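Local coordinates for uncharacterized sugar kinase PH1459 (Pyrococcus horikoshii, PDB 3GBU), which binds ATP and, as a member of the PfkB carbohydrate kinase family, probably phosphorylates a sugar, possibly fructose, at residues A186-A191 / G208-A213; A125-F130 / L156-V161; P239-G244 / Q281-W286. The protein carries 1 engineered substitution. All coordinates share one frame; numbering follows the deposited sequence.

Contact 1: residues A186-A191 / G208-A213; sequences ADIVKA and GSMLTA. With ATP (adenosine-5'-triphosphate), chain E.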
loop_
_atom_site.group_PDB
_atom_site.type_symbol
_atom_site.label_atom_id
_atom_site.label_comp_id
_atom_site.label_asym_id
_atom_site.label_seq_id
_atom_site.Cartn_x
_atom_site.Cartn_y
_atom_site.Cartn_z
ATOM N N ALA A 186 1.075 18.101 27.113
ATOM C CA ALA A 186 2.525 17.968 27.022
ATOM C C ALA A 186 3.414 18.915 27.804
ATOM O O ALA A 186 3.165 20.119 27.906
ATOM C CB ALA A 186 2.939 18.002 25.552
ATOM N N ASP A 187 4.478 18.346 28.347
ATOM C CA ASP A 187 5.464 19.124 29.071
ATOM C C ASP A 187 6.407 19.695 28.010
ATOM O O ASP A 187 6.893 20.820 28.122
ATOM C CB ASP A 187 6.247 18.209 30.007
ATOM C CG ASP A 187 5.371 17.583 31.071
ATOM O OD1 ASP A 187 5.017 18.302 32.025
ATOM O OD2 ASP A 187 5.036 16.384 30.949
ATOM N N ILE A 188 6.635 18.908 26.963
ATOM C CA ILE A 188 7.541 19.290 25.887
ATOM C C ILE A 188 6.858 19.320 24.521
ATOM O O ILE A 188 6.329 18.311 24.064
ATOM C CB ILE A 188 8.721 18.307 25.840
ATOM C CG1 ILE A 188 9.436 18.323 27.194
ATOM C CG2 ILE A 188 9.654 18.656 24.688
ATOM C CD1 ILE A 188 10.137 17.031 27.529
ATOM N N VAL A 189 6.872 20.480 23.872
ATOM C CA VAL A 189 6.246 20.618 22.565
ATOM C C VAL A 189 7.241 21.056 21.487
ATOM O O VAL A 189 8.056 21.949 21.710
ATOM C CB VAL A 189 5.080 21.654 22.598
ATOM C CG1 VAL A 189 4.471 21.801 21.201
ATOM C CG2 VAL A 189 4.017 21.216 23.607
ATOM N N LYS A 190 7.169 20.414 20.326
ATOM C CA LYS A 190 8.024 20.748 19.196
ATOM C C LYS A 190 7.124 21.156 18.034
ATOM O O LYS A 190 6.080 20.550 17.809
ATOM C CB LYS A 190 8.879 19.545 18.778
ATOM C CG LYS A 190 9.699 19.778 17.498
ATOM C CD LYS A 190 10.523 18.542 17.134
ATOM C CE LYS A 190 11.136 18.638 15.743
ATOM N NZ LYS A 190 10.135 18.578 14.638
ATOM N N ALA A 191 7.514 22.190 17.303
ATOM C CA ALA A 191 6.718 22.622 16.164
ATOM C C ALA A 191 7.491 23.579 15.285
ATOM O O ALA A 191 8.392 24.273 15.752
ATOM C CB ALA A 191 5.435 23.288 16.644
ATOM N N GLY A 208 4.686 24.107 25.382
ATOM C CA GLY A 208 4.695 23.042 26.367
ATOM C C GLY A 208 4.780 23.659 27.751
ATOM O O GLY A 208 5.283 24.772 27.906
ATOM N N SER A 209 4.289 22.950 28.759
ATOM C CA SER A 209 4.315 23.460 30.122
ATOM C C SER A 209 5.739 23.657 30.638
ATOM O O SER A 209 5.996 24.552 31.437
ATOM C CB SER A 209 3.562 22.506 31.048
ATOM O OG SER A 209 4.159 21.225 31.022
HETATM N N MSE A 210 6.664 22.823 30.173
HETATM C CA MSE A 210 8.055 22.906 30.603
HETATM C C MSE A 210 8.999 23.487 29.547
HETATM O O MSE A 210 9.831 24.338 29.853
HETATM C CB MSE A 210 8.546 21.517 31.009
HETATM C CG MSE A 210 10.010 21.448 31.415
HETATM SE SE MSE A 210 10.607 19.609 31.532
HETATM C CE MSE A 210 11.381 19.436 29.775
ATOM N N LEU A 211 8.878 23.027 28.306
ATOM C CA LEU A 211 9.753 23.507 27.240
ATOM C C LEU A 211 9.103 23.457 25.864
ATOM O O LEU A 211 8.373 22.518 25.535
ATOM C CB LEU A 211 11.034 22.673 27.211
ATOM C CG LEU A 211 12.097 23.080 26.189
ATOM C CD1 LEU A 211 12.748 24.379 26.647
ATOM C CD2 LEU A 211 13.141 21.984 26.058
ATOM N N THR A 212 9.376 24.480 25.064
ATOM C CA THR A 212 8.850 24.565 23.713
ATOM C C THR A 212 10.035 24.766 22.772
ATOM O O THR A 212 10.957 25.529 23.072
ATOM C CB THR A 212 7.876 25.754 23.553
ATOM O OG1 THR A 212 6.774 25.607 24.460
ATOM C CG2 THR A 212 7.340 25.814 22.134
ATOM N N ALA A 213 10.022 24.061 21.648
ATOM C CA ALA A 213 11.090 24.181 20.668
ATOM C C ALA A 213 10.431 24.521 19.351
ATOM O O ALA A 213 9.652 23.726 18.817
ATOM C CB ALA A 213 11.867 22.866 20.553
HETATM P PG ATP E . 9.252 18.831 9.307
HETATM O O1G ATP E . 8.385 19.803 8.559
HETATM O O2G ATP E . 8.455 17.665 9.859
HETATM O O3G ATP E . 10.457 18.391 8.479
HETATM P PB ATP E . 11.283 19.748 11.227
HETATM O O1B ATP E . 11.253 20.146 12.687
HETATM O O2B ATP E . 11.895 18.458 10.800
HETATM O O3B ATP E . 9.798 19.692 10.562
HETATM P PA ATP E . 13.565 20.984 9.901
HETATM O O1A ATP E . 13.975 19.665 9.273
HETATM O O2A ATP E . 13.736 22.234 9.099
HETATM O O3A ATP E . 12.010 20.946 10.419
HETATM O "O5'" ATP E . 14.307 21.176 11.320
HETATM C "C5'" ATP E . 15.078 20.149 11.952
HETATM C "C4'" ATP E . 16.319 20.822 12.542
HETATM O "O4'" ATP E . 17.441 20.308 11.812
HETATM C "C3'" ATP E . 16.408 22.335 12.327
HETATM O "O3'" ATP E . 15.812 23.085 13.364
HETATM C "C2'" ATP E . 17.873 22.587 12.197
HETATM O "O2'" ATP E . 18.509 22.853 13.450
HETATM C "C1'" ATP E . 18.408 21.329 11.560
HETATM N N9 ATP E . 18.575 21.635 10.098
HETATM C C8 ATP E . 17.687 21.490 9.075
HETATM N N7 ATP E . 18.222 21.884 7.886
HETATM C C5 ATP E . 19.478 22.288 8.136
HETATM C C6 ATP E . 20.623 22.827 7.361
HETATM N N6 ATP E . 20.516 23.013 6.037
HETATM N N1 ATP E . 21.784 23.128 8.031
HETATM C C2 ATP E . 21.928 22.951 9.378
HETATM N N3 ATP E . 20.927 22.465 10.146
HETATM C C4 ATP E . 19.711 22.120 9.595
HETATM O O HOH W 1 5.598 21.277 32.995
#

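Contact 2: residues A125-F130 / L156-V161; sequences AKIVNF and LIAFDV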
loop_
_atom_site.group_PDB
_atom_site.type_symbol
_atom_site.label_atom_id
_atom_site.label_comp_id
_atom_site.label_asym_id
_atom_site.label_seq_id
_atom_site.Cartn_x
_atom_site.Cartn_y
_atom_site.Cartn_z
ATOM N N ALA A 125 9.351 4.281 31.250
ATOM C CA ALA A 125 9.622 5.599 30.671
ATOM C C ALA A 125 9.583 6.821 31.576
ATOM O O ALA A 125 8.662 7.012 32.365
ATOM C CB ALA A 125 8.714 5.835 29.468
ATOM N N LYS A 126 10.613 7.646 31.434
ATOM C CA LYS A 126 10.735 8.891 32.175
ATOM C C LYS A 126 10.236 9.993 31.243
ATOM O O LYS A 126 9.884 11.090 31.668
ATOM C CB LYS A 126 12.195 9.123 32.574
ATOM C CG LYS A 126 12.714 8.075 33.562
ATOM C CD LYS A 126 11.770 7.958 34.769
ATOM C CE LYS A 126 12.219 6.896 35.768
ATOM N NZ LYS A 126 13.554 7.203 36.360
ATOM N N ILE A 127 10.214 9.679 29.954
ATOM C CA ILE A 127 9.728 10.596 28.943
ATOM C C ILE A 127 8.908 9.786 27.925
ATOM O O ILE A 127 9.344 8.728 27.471
ATOM C CB ILE A 127 10.895 11.301 28.220
ATOM C CG1 ILE A 127 11.634 12.228 29.191
ATOM C CG2 ILE A 127 10.364 12.093 27.042
ATOM C CD1 ILE A 127 12.852 12.936 28.576
ATOM N N VAL A 128 7.712 10.256 27.593
ATOM C CA VAL A 128 6.889 9.553 26.613
ATOM C C VAL A 128 6.598 10.513 25.468
ATOM O O VAL A 128 6.023 11.584 25.659
ATOM C CB VAL A 128 5.570 9.040 27.228
ATOM C CG1 VAL A 128 4.711 8.368 26.148
ATOM C CG2 VAL A 128 5.884 8.031 28.346
ATOM N N ASN A 129 7.011 10.103 24.278
ATOM C CA ASN A 129 6.881 10.889 23.062
ATOM C C ASN A 129 5.769 10.358 22.147
ATOM O O ASN A 129 5.721 9.165 21.850
ATOM C CB ASN A 129 8.243 10.847 22.356
ATOM C CG ASN A 129 8.210 11.415 20.966
ATOM O OD1 ASN A 129 7.905 12.581 20.770
ATOM N ND2 ASN A 129 8.538 10.588 19.985
ATOM N N PHE A 130 4.857 11.230 21.720
ATOM C CA PHE A 130 3.794 10.788 20.821
ATOM C C PHE A 130 3.579 11.752 19.671
ATOM O O PHE A 130 3.854 12.947 19.796
ATOM C CB PHE A 130 2.481 10.509 21.587
ATOM C CG PHE A 130 1.715 11.739 22.032
ATOM C CD1 PHE A 130 0.497 12.071 21.430
ATOM C CD2 PHE A 130 2.160 12.513 23.101
ATOM C CE1 PHE A 130 -0.268 13.152 21.897
ATOM C CE2 PHE A 130 1.403 13.591 23.571
ATOM C CZ PHE A 130 0.189 13.910 22.970
ATOM N N LEU A 156 7.396 12.633 31.782
ATOM C CA LEU A 156 7.335 13.877 31.034
ATOM C C LEU A 156 6.694 13.511 29.700
ATOM O O LEU A 156 6.966 12.443 29.141
ATOM C CB LEU A 156 8.734 14.452 30.811
ATOM C CG LEU A 156 9.425 14.959 32.081
ATOM C CD1 LEU A 156 10.831 15.436 31.754
ATOM C CD2 LEU A 156 8.596 16.089 32.701
ATOM N N ILE A 157 5.831 14.387 29.199
ATOM C CA ILE A 157 5.150 14.136 27.945
ATOM C C ILE A 157 5.719 15.023 26.842
ATOM O O ILE A 157 5.809 16.238 27.010
ATOM C CB ILE A 157 3.640 14.412 28.089
ATOM C CG1 ILE A 157 3.070 13.589 29.255
ATOM C CG2 ILE A 157 2.931 14.118 26.773
ATOM C CD1 ILE A 157 3.242 12.091 29.115
ATOM N N ALA A 158 6.105 14.419 25.720
ATOM C CA ALA A 158 6.661 15.183 24.603
ATOM C C ALA A 158 5.760 15.036 23.380
ATOM O O ALA A 158 5.357 13.927 23.026
ATOM C CB ALA A 158 8.079 14.698 24.277
ATOM N N PHE A 159 5.459 16.158 22.736
ATOM C CA PHE A 159 4.595 16.158 21.568
ATOM C C PHE A 159 5.151 16.961 20.399
ATOM O O PHE A 159 5.438 18.144 20.536
ATOM C CB PHE A 159 3.215 16.716 21.956
ATOM C CG PHE A 159 2.195 16.652 20.848
ATOM C CD1 PHE A 159 1.779 15.422 20.336
ATOM C CD2 PHE A 159 1.653 17.820 20.314
ATOM C CE1 PHE A 159 0.839 15.353 19.311
ATOM C CE2 PHE A 159 0.718 17.766 19.292
ATOM C CZ PHE A 159 0.305 16.527 18.786
ATOM N N ASP A 160 5.315 16.306 19.254
ATOM C CA ASP A 160 5.779 16.971 18.039
ATOM C C ASP A 160 4.510 17.235 17.218
ATOM O O ASP A 160 3.908 16.306 16.685
ATOM C CB ASP A 160 6.719 16.060 17.236
ATOM C CG ASP A 160 7.271 16.744 15.983
ATOM O OD1 ASP A 160 6.612 17.659 15.450
ATOM O OD2 ASP A 160 8.360 16.365 15.515
ATOM N N VAL A 161 4.102 18.494 17.110
ATOM C CA VAL A 161 2.887 18.833 16.369
ATOM C C VAL A 161 2.776 18.123 15.016
ATOM O O VAL A 161 1.685 17.675 14.645
ATOM C CB VAL A 161 2.761 20.361 16.190
ATOM C CG1 VAL A 161 1.649 20.698 15.205
ATOM C CG2 VAL A 161 2.461 20.994 17.538
#

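Contact 3: residues P239-G244 / Q281-W286; sequences PLDTTG and QKRGAW. With ATP (adenosine-5'-triphosphate), chain E.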
loop_
_atom_site.group_PDB
_atom_site.type_symbol
_atom_site.label_atom_id
_atom_site.label_comp_id
_atom_site.label_asym_id
_atom_site.label_seq_id
_atom_site.Cartn_x
_atom_site.Cartn_y
_atom_site.Cartn_z
ATOM N N PRO A 239 24.262 20.669 3.827
ATOM C CA PRO A 239 23.303 19.561 3.910
ATOM C C PRO A 239 23.296 18.580 2.743
ATOM O O PRO A 239 23.252 18.971 1.582
ATOM C CB PRO A 239 21.958 20.274 4.070
ATOM C CG PRO A 239 22.172 21.573 3.376
ATOM C CD PRO A 239 23.559 21.963 3.845
ATOM N N LEU A 240 23.349 17.296 3.072
ATOM C CA LEU A 240 23.315 16.245 2.066
ATOM C C LEU A 240 21.865 15.755 1.938
ATOM O O LEU A 240 21.367 15.533 0.836
ATOM C CB LEU A 240 24.223 15.078 2.479
ATOM C CG LEU A 240 24.214 13.882 1.513
ATOM C CD1 LEU A 240 24.947 14.261 0.222
ATOM C CD2 LEU A 240 24.872 12.662 2.166
ATOM N N ASP A 241 21.196 15.599 3.079
ATOM C CA ASP A 241 19.807 15.139 3.132
ATOM C C ASP A 241 19.218 15.580 4.478
ATOM O O ASP A 241 19.700 15.177 5.534
ATOM C CB ASP A 241 19.770 13.610 3.016
ATOM C CG ASP A 241 18.356 13.052 2.900
ATOM O OD1 ASP A 241 17.366 13.810 3.032
ATOM O OD2 ASP A 241 18.237 11.831 2.679
ATOM N N THR A 242 18.183 16.413 4.436
ATOM C CA THR A 242 17.546 16.909 5.659
ATOM C C THR A 242 16.285 16.124 6.041
ATOM O O THR A 242 15.595 16.478 7.006
ATOM C CB THR A 242 17.138 18.384 5.508
ATOM O OG1 THR A 242 16.156 18.496 4.473
ATOM C CG2 THR A 242 18.334 19.237 5.131
ATOM N N THR A 243 15.993 15.069 5.280
ATOM C CA THR A 243 14.809 14.246 5.515
ATOM C C THR A 243 14.622 13.800 6.960
ATOM O O THR A 243 13.509 13.837 7.471
ATOM C CB THR A 243 14.807 13.001 4.600
ATOM O OG1 THR A 243 14.649 13.425 3.239
ATOM C CG2 THR A 243 13.659 12.054 4.965
ATOM N N GLY A 244 15.703 13.397 7.620
ATOM C CA GLY A 244 15.593 12.947 8.998
ATOM C C GLY A 244 15.997 13.945 10.069
ATOM O O GLY A 244 15.996 13.609 11.260
ATOM N N GLN A 281 23.991 14.942 7.084
ATOM C CA GLN A 281 25.045 14.287 6.317
ATOM C C GLN A 281 24.711 12.819 6.015
ATOM O O GLN A 281 25.458 12.148 5.305
ATOM C CB GLN A 281 26.373 14.357 7.086
ATOM C CG GLN A 281 26.818 15.769 7.449
ATOM C CD GLN A 281 26.971 16.660 6.230
ATOM O OE1 GLN A 281 26.177 17.579 6.004
ATOM N NE2 GLN A 281 27.992 16.386 5.430
ATOM N N LYS A 282 23.599 12.324 6.556
ATOM C CA LYS A 282 23.174 10.933 6.340
ATOM C C LYS A 282 21.861 10.907 5.564
ATOM O O LYS A 282 21.058 11.822 5.677
ATOM C CB LYS A 282 22.976 10.227 7.684
ATOM C CG LYS A 282 24.214 10.223 8.567
ATOM C CD LYS A 282 23.873 9.820 9.996
ATOM C CE LYS A 282 25.116 9.748 10.869
ATOM N NZ LYS A 282 26.085 8.719 10.369
ATOM N N ARG A 283 21.629 9.861 4.782
ATOM C CA ARG A 283 20.390 9.801 4.014
ATOM C C ARG A 283 19.261 9.045 4.707
ATOM O O ARG A 283 19.498 8.192 5.560
ATOM C CB ARG A 283 20.640 9.183 2.630
ATOM C CG ARG A 283 20.564 10.201 1.491
ATOM C CD ARG A 283 20.356 9.544 0.123
ATOM N NE ARG A 283 21.560 8.912 -0.416
ATOM C CZ ARG A 283 22.660 9.571 -0.780
ATOM N NH1 ARG A 283 22.719 10.895 -0.661
ATOM N NH2 ARG A 283 23.698 8.908 -1.278
ATOM N N GLY A 284 18.027 9.380 4.345
ATOM C CA GLY A 284 16.882 8.681 4.901
ATOM C C GLY A 284 16.261 9.225 6.166
ATOM O O GLY A 284 16.753 10.183 6.767
ATOM N N ALA A 285 15.172 8.581 6.577
ATOM C CA ALA A 285 14.428 8.978 7.763
ATOM C C ALA A 285 15.178 8.703 9.066
ATOM O O ALA A 285 14.857 9.289 10.099
ATOM C CB ALA A 285 13.073 8.265 7.777
ATOM N N TRP A 286 16.162 7.809 9.032
ATOM C CA TRP A 286 16.932 7.483 10.239
ATOM C C TRP A 286 18.343 8.035 10.095
ATOM O O TRP A 286 19.288 7.285 9.888
ATOM C CB TRP A 286 16.990 5.958 10.448
ATOM C CG TRP A 286 15.679 5.337 10.849
ATOM C CD1 TRP A 286 14.473 5.974 10.985
ATOM C CD2 TRP A 286 15.440 3.956 11.160
ATOM N NE1 TRP A 286 13.503 5.077 11.361
ATOM C CE2 TRP A 286 14.064 3.833 11.478
ATOM C CE3 TRP A 286 16.250 2.812 11.201
ATOM C CZ2 TRP A 286 13.480 2.604 11.836
ATOM C CZ3 TRP A 286 15.670 1.588 11.556
ATOM C CH2 TRP A 286 14.296 1.499 11.870
HETATM P PG ATP E . 9.252 18.831 9.307
HETATM O O1G ATP E . 8.385 19.803 8.559
HETATM O O2G ATP E . 8.455 17.665 9.859
HETATM O O3G ATP E . 10.457 18.391 8.479
HETATM P PB ATP E . 11.283 19.748 11.227
HETATM O O1B ATP E . 11.253 20.146 12.687
HETATM O O2B ATP E . 11.895 18.458 10.800
HETATM O O3B ATP E . 9.798 19.692 10.562
HETATM P PA ATP E . 13.565 20.984 9.901
HETATM O O1A ATP E . 13.975 19.665 9.273
HETATM O O2A ATP E . 13.736 22.234 9.099
HETATM O O3A ATP E . 12.010 20.946 10.419
HETATM O "O5'" ATP E . 14.307 21.176 11.320
HETATM C "C5'" ATP E . 15.078 20.149 11.952
HETATM C "C4'" ATP E . 16.319 20.822 12.542
HETATM O "O4'" ATP E . 17.441 20.308 11.812
HETATM C "C3'" ATP E . 16.408 22.335 12.327
HETATM O "O3'" ATP E . 15.812 23.085 13.364
HETATM C "C2'" ATP E . 17.873 22.587 12.197
HETATM O "O2'" ATP E . 18.509 22.853 13.450
HETATM C "C1'" ATP E . 18.408 21.329 11.560
HETATM N N9 ATP E . 18.575 21.635 10.098
HETATM C C8 ATP E . 17.687 21.490 9.075
HETATM N N7 ATP E . 18.222 21.884 7.886
HETATM C C5 ATP E . 19.478 22.288 8.136
HETATM C C6 ATP E . 20.623 22.827 7.361
HETATM N N6 ATP E . 20.516 23.013 6.037
HETATM N N1 ATP E . 21.784 23.128 8.031
HETATM C C2 ATP E . 21.928 22.951 9.378
HETATM N N3 ATP E . 20.927 22.465 10.146
HETATM C C4 ATP E . 19.711 22.120 9.595
HETATM O O HOH W 2 16.194 10.786 11.670
HETATM O O HOH W 3 18.242 12.477 6.085
#

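Contact 1: residues A186-A191 / G208-A213
Met210, a selenomethionine, runs out straight (chi1 177°) and bends only at chi3 (96°), which lays its CE against the flank of Ile188. Ile188 turns CG1 anti to its carbonyl carbon (chi1 -58°), which presents that branch to the methyl; CG1 meets Met210 CE at 3.4 Å, a tight carbon contact, and the two side chains run alongside each other in the same direction. On the sheet face that carries Val189 and Thr212, Val189 CG2 presses on Gly208 CA, also at 3.4 Å. The Gly208 N-H is held by OG1 of Thr212 at 2.7 Å, a bond within 208-213. Strands 188-192 and 211-215 are parallel neighbours, joined by helix 193-200 in a beta-alpha-beta unit of the large sheet of the ribokinase-like fold. Four backbone hydrogen bonds run the length of the ladder, from Leu211 N to Asp187 O at one end to Ala191 N to Ala213 O at the other. Asp187 O is gripped twice: Leu211 N comes nearly along the C=O axis, and Met210 N sits on an in-plane lone pair at 2.9 Å. Ala186 O takes Ser209 N at 3.2 Å. The Asp187 carboxylate turns to the neighbouring strand, where OD2 accepts from Ile157 N. Lys190, on the face with Ile188 and Leu211, is extended up to a bend at its last torsion. Its NZ donates to O1B of the ATP beta-phosphate at 2.7 Å.

Contact 2: residues A125-F130 / L156-V161
Phe130 and Phe159 meet obliquely, their ring centroids 4.6 Å apart and their planes at 37°. Phe159 CD1 lies over one face of the Phe130 ring, toward its rim, and comes to 3.4 Å from Phe130 CZ. Phe130 CG is held between its own N and carbonyl carbon (chi1 75°), which leans the ring across onto strand 156-160. Ile157 reaches the edge of the same ring, with CG2 at 3.6 Å from Phe130 CE2. Helices 140-151 and 172-185 pack on this side of the sheet. On the face with Ile127 and Leu156, those two side chains cross, and Ile127 CG1 lies 4.0 Å from Leu156 CB. Farther along, Asn129 stands beside Ala158, and its ND2 bonds to Ser6 OG on the next strand; helix 245-259 covers both residues. The axes of strand segments 127-130 and 156-160 run the same way, 22° apart; helix 140-151 links them in a beta-alpha-beta unit. Leu156 N, Val128 N, Ala158 N and Phe130 N supply the four backbone bonds, with Val128 N to Leu156 O and Ala158 N to Val128 O both 2.8 Å long. Side chains here meet almost entirely through carbon. Asp160, at the end of strand 156-160, accepts from Asn162 N on OD1 and forms a salt bridge with Lys190 through OD2. The aspartate therefore probably helps position this ATP-binding lysine from the second shell.

Contact 3: residues P239-G244 / Q281-W286
Asp241 reaches from 239-244 to the backbone of 281-286. Its CB packs on Lys282 O at 3.5 Å. With chi1 at -173°, the carboxylate extends toward the other segment, and CG lies 3.9 Å from Arg283 CG. The two oxygens then part company. OD1 stays within its own segment and accepts twice, from Thr243 N at 2.9 Å and from Thr243 OG1 at 2.8 Å. The first bond makes an Asx turn; the second uses the syn lone pair. OD2 crosses over and takes Gly284 N at 3.0 Å, a bond that meets the carboxylate from 44° above its plane. OD2 also touches the aliphatic part of Arg283, 3.1 Å from CG, while the guanidinium stays too far for a salt bridge. These bonds hold both carboxylate oxygens and fix its rotation. Beside it, Leu240 CD2 rests on Gln281 O at 3.2 Å and packs obliquely near the Arg283 guanidinium. One water accepts from Gly244 N and lies near the carbonyls of Lys282 and Gly284. The 239-244 segment also borders the nucleotide: Pro239 CG is 3.4 Å from ATP N6, and Thr242 CG2 packs near N7. Its Asp-Thr-Thr-Gly sequence opens the C-terminal signature of PfkB kinases. The segment leads from strand 228-233 into helix 245-259. Segment 281-286 follows helix 265-279, and its far end passes to helices 35-45 and 60-71, where Trp286 packs.

Contacts 1 and 2 are buried parts of one sheet, and contact 3 is a surface meeting of two loops. Strands 156-160 and 188-192 are neighbours, so contacts 1 and 2 touch, with Ile188 O and Phe159 N 2.7 Å apart in a probable hydrogen bond. Both rest on parallel backbone ladders and apolar side chains. Contact 3 has no ladder; a carboxylate and waters do the joining. Its centre lies about 24 Å from that of contact 1, yet both border the same ATP, contact 1 at the phosphates and contact 3 at the adenine. Contact 2 approaches the nucleotide indirectly, through Asp160 at its strand end.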